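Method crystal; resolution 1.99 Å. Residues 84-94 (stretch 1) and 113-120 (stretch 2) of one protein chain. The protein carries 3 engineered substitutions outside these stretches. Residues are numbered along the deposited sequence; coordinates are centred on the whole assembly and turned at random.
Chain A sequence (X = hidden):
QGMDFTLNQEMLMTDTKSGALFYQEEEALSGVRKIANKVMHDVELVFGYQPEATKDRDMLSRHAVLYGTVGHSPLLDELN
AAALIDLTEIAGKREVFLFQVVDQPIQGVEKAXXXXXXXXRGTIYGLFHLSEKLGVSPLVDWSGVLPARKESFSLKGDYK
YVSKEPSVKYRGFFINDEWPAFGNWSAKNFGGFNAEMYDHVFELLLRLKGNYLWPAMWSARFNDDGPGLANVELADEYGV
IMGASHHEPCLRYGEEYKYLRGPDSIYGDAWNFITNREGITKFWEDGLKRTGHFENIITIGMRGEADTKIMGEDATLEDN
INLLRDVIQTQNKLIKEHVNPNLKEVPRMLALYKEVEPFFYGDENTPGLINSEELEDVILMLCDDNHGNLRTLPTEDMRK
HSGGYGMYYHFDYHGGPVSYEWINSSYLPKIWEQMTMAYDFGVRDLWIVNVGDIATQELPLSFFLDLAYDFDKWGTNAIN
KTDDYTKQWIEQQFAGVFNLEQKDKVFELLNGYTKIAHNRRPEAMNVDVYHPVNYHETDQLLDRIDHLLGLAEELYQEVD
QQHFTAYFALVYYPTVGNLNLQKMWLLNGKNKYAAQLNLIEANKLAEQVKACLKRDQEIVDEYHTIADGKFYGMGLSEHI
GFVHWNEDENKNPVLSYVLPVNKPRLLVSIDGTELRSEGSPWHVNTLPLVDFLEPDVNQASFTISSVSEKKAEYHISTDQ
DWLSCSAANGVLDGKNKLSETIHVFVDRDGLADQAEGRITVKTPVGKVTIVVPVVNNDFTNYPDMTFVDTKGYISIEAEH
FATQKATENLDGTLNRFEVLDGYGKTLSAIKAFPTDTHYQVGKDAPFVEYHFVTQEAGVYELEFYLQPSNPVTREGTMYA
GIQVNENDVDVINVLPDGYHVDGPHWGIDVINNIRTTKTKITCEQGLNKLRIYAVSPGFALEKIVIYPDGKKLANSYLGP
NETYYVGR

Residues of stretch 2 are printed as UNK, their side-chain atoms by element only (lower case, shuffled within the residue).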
# COMPACT_ATOMS: atom_id res chain seq x y z
N LEU A 84 11.37 16.41 -76.87
CA LEU A 84 12.20 16.89 -75.77
C LEU A 84 11.92 16.14 -74.48
O LEU A 84 12.80 16.04 -73.62
CB LEU A 84 12.03 18.39 -75.56
CG LEU A 84 12.02 19.25 -76.83
CD1 LEU A 84 12.26 20.69 -76.43
CD2 LEU A 84 13.10 18.82 -77.84
N ILE A 85 10.71 15.60 -74.34
CA ILE A 85 10.33 14.69 -73.26
C ILE A 85 9.69 13.47 -73.92
O ILE A 85 9.33 13.48 -75.10
CB ILE A 85 9.36 15.34 -72.25
CG1 ILE A 85 8.08 15.81 -72.95
CG2 ILE A 85 10.03 16.51 -71.48
CD1 ILE A 85 7.02 16.39 -71.98
N ASP A 86 9.56 12.40 -73.14
CA ASP A 86 9.00 11.13 -73.61
C ASP A 86 7.86 10.76 -72.66
O ASP A 86 8.05 10.04 -71.68
CB ASP A 86 10.07 10.05 -73.69
CG ASP A 86 9.51 8.71 -74.12
OD1 ASP A 86 8.31 8.64 -74.46
OD2 ASP A 86 10.27 7.71 -74.13
N LEU A 87 6.66 11.22 -72.98
CA LEU A 87 5.51 11.00 -72.12
C LEU A 87 5.07 9.54 -72.08
O LEU A 87 4.29 9.17 -71.18
CB LEU A 87 4.34 11.87 -72.58
CG LEU A 87 4.49 13.36 -72.30
CD1 LEU A 87 3.20 14.12 -72.72
CD2 LEU A 87 4.88 13.63 -70.83
N THR A 88 5.53 8.68 -73.00
CA THR A 88 5.16 7.28 -72.85
C THR A 88 5.77 6.66 -71.59
O THR A 88 5.30 5.62 -71.13
CB THR A 88 5.58 6.46 -74.05
OG1 THR A 88 7.01 6.39 -74.08
CG2 THR A 88 5.06 7.10 -75.35
N GLU A 89 6.78 7.29 -71.01
CA GLU A 89 7.36 6.78 -69.77
C GLU A 89 6.38 6.84 -68.60
O GLU A 89 6.55 6.11 -67.62
CB GLU A 89 8.62 7.56 -69.43
CG GLU A 89 9.89 6.90 -69.85
CD GLU A 89 11.09 7.74 -69.50
OE1 GLU A 89 11.30 8.78 -70.17
OE2 GLU A 89 11.82 7.38 -68.55
N ILE A 90 5.41 7.75 -68.62
CA ILE A 90 4.53 7.95 -67.47
C ILE A 90 3.06 7.80 -67.80
O ILE A 90 2.25 7.68 -66.87
CB ILE A 90 4.77 9.31 -66.79
CG1 ILE A 90 4.22 10.44 -67.69
CG2 ILE A 90 6.27 9.51 -66.41
CD1 ILE A 90 4.34 11.84 -67.04
N ALA A 91 2.69 7.83 -69.09
CA ALA A 91 1.28 7.80 -69.49
C ALA A 91 0.58 6.56 -68.94
O ALA A 91 1.11 5.44 -69.03
CB ALA A 91 1.16 7.82 -71.01
N GLY A 92 -0.62 6.75 -68.41
CA GLY A 92 -1.40 5.66 -67.87
C GLY A 92 -1.01 5.18 -66.48
O GLY A 92 -1.79 4.44 -65.87
N LYS A 93 0.17 5.56 -65.96
CA LYS A 93 0.61 5.11 -64.64
C LYS A 93 -0.06 5.93 -63.54
O LYS A 93 -0.51 7.05 -63.76
CB LYS A 93 2.12 5.21 -64.51
CG LYS A 93 2.82 4.15 -65.35
CD LYS A 93 4.29 4.15 -65.11
CE LYS A 93 4.94 3.04 -65.92
NZ LYS A 93 6.41 3.10 -65.76
N ARG A 94 -0.09 5.35 -62.33
CA ARG A 94 -0.81 5.92 -61.20
C ARG A 94 0.15 6.76 -60.36
O ARG A 94 1.14 6.22 -59.86
CB ARG A 94 -1.42 4.80 -60.37
CG ARG A 94 -2.25 5.26 -59.16
CD ARG A 94 -2.92 4.09 -58.41
NE ARG A 94 -2.36 2.78 -58.75
CZ ARG A 94 -1.33 2.18 -58.13
NH1 ARG A 94 -0.70 2.77 -57.10
NH2 ARG A 94 -0.91 0.99 -58.54
N UNK A 113 12.79 23.47 -66.37
CA UNK A 113 12.50 22.27 -65.61
C UNK A 113 11.07 21.85 -65.97
O UNK A 113 10.13 22.62 -65.77
c UNK A 113 12.40 21.93 -61.72
c UNK A 113 12.65 22.56 -64.12
c UNK A 113 12.84 20.18 -63.47
c UNK A 113 12.14 21.49 -63.16
N UNK A 114 10.91 20.65 -66.52
CA UNK A 114 9.57 20.16 -66.88
C UNK A 114 9.08 19.22 -65.79
O UNK A 114 9.81 18.31 -65.36
c UNK A 114 8.17 18.92 -68.56
c UNK A 114 9.95 20.48 -69.33
c UNK A 114 9.56 19.47 -68.26
N UNK A 115 7.87 19.45 -65.30
CA UNK A 115 7.27 18.62 -64.26
C UNK A 115 5.94 18.12 -64.83
O UNK A 115 4.98 18.89 -64.93
c UNK A 115 8.41 20.72 -61.17
c UNK A 115 7.08 19.38 -62.94
c UNK A 115 6.52 18.45 -61.82
c UNK A 115 8.41 20.04 -62.54
N UNK A 116 5.91 16.87 -65.28
CA UNK A 116 4.74 16.27 -65.93
C UNK A 116 4.18 15.15 -65.05
O UNK A 116 4.85 14.13 -64.85
c UNK A 116 5.11 15.74 -67.31
N UNK A 117 2.94 15.31 -64.57
CA UNK A 117 2.26 14.25 -63.85
C UNK A 117 1.43 13.33 -64.73
O UNK A 117 0.83 13.75 -65.72
N UNK A 118 1.38 12.05 -64.35
CA UNK A 118 0.54 11.11 -65.09
C UNK A 118 -0.94 11.38 -64.85
O UNK A 118 -1.78 10.98 -65.67
o UNK A 118 0.47 9.48 -63.30
c UNK A 118 0.85 9.68 -64.68
N UNK A 119 -1.25 12.04 -63.75
CA UNK A 119 -2.62 12.32 -63.32
C UNK A 119 -2.49 13.47 -62.32
O UNK A 119 -1.38 13.97 -62.08
o UNK A 119 -1.64 11.09 -60.90
c UNK A 119 -3.29 11.06 -62.73
o UNK A 119 -2.52 9.15 -61.36
c UNK A 119 -2.42 10.39 -61.58
N UNK A 120 -3.60 13.90 -61.72
CA UNK A 120 -3.55 15.07 -60.85
C UNK A 120 -2.55 14.89 -59.70
O UNK A 120 -1.69 15.76 -59.46
n UNK A 120 -8.67 16.81 -58.79
c UNK A 120 -4.89 16.31 -59.13
c UNK A 120 -7.36 16.09 -58.86
c UNK A 120 -4.94 15.36 -60.30
c UNK A 120 -6.21 17.05 -58.94
O HOH W 1 -1.58 9.64 -67.89

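Position 113 has four side-chain carbons, forked at the second. It lies on a strand and makes no contact with stretch 1. The fork marks it as Leu 113.

Position 114 carries three carbons, one bearing the other two. Its CA-to-CB bond points toward stretch 1, and one branch carbon lies near Ile 85. A three-carbon side chain forked at the first atom is Val 114. Its CG1 is 4.2 Å from Ile 85 CG2, an apolar contact.

Position 115 has four carbons, forked at the first, with one arm two carbons long. It is buried but out of reach of stretch 1. That branching is Ile 115.

Position 116 has a single carbon. Its CA-to-CB bond points toward stretch 1. The CB is 4.1 Å from Leu 87 CD2 and 4.0 Å from Ile 90 CD1. One carbon alone means Ala 116. The CD1 of Ile 90 also lies 3.2 Å from the backbone O of Ala 116, so the isoleucine packs against main chain as well as side chain.

Position 117 has no side-chain atoms, so it is Gly 117. Its backbone C lies 4.0 Å from Ile 90 CD1. An ideal CB here would point away from stretch 1 and would clash with the backbone O of position 119, at 3.0 Å.

Position 118 has one carbon followed by one oxygen. The CB is 3.3 Å from Ile 90 O, and the oxygen reaches Lys 93. This is Ser 118, with chi1 in the p well. Its OG donates a hydrogen bond to Lys 93 O at 2.7 Å.

Position 119 has two carbons, the second carrying two oxygens. One oxygen approaches Arg 94. The carboxylate on a short stem gives Asp 119. Asp 119 OD2 is 3.7 Å from Arg 94 CA. The residue sits at the N-cap position of a helix, and its side chain caps a backbone N just past the stretch.

Position 120 has four carbons in a row ending in nitrogen. It is Lys 120, out of reach of stretch 1.

The contact has an apolar part and a polar part. Val 114 and Ala 116 alternate with Leu 113 and Ile 115 along the strand, and the first pair meets Ile 85, Leu 87 and Ile 90. Beyond the strand, Ser 118 takes over beside the type II turn from Ile 90 to Lys 93. Water 1 bridges the two: its O accepts from Gly 92 N at 3.1 Å and donates to Ser 118 O at 2.6 Å.

Stretch 2 (113-120) LVIAGSDK
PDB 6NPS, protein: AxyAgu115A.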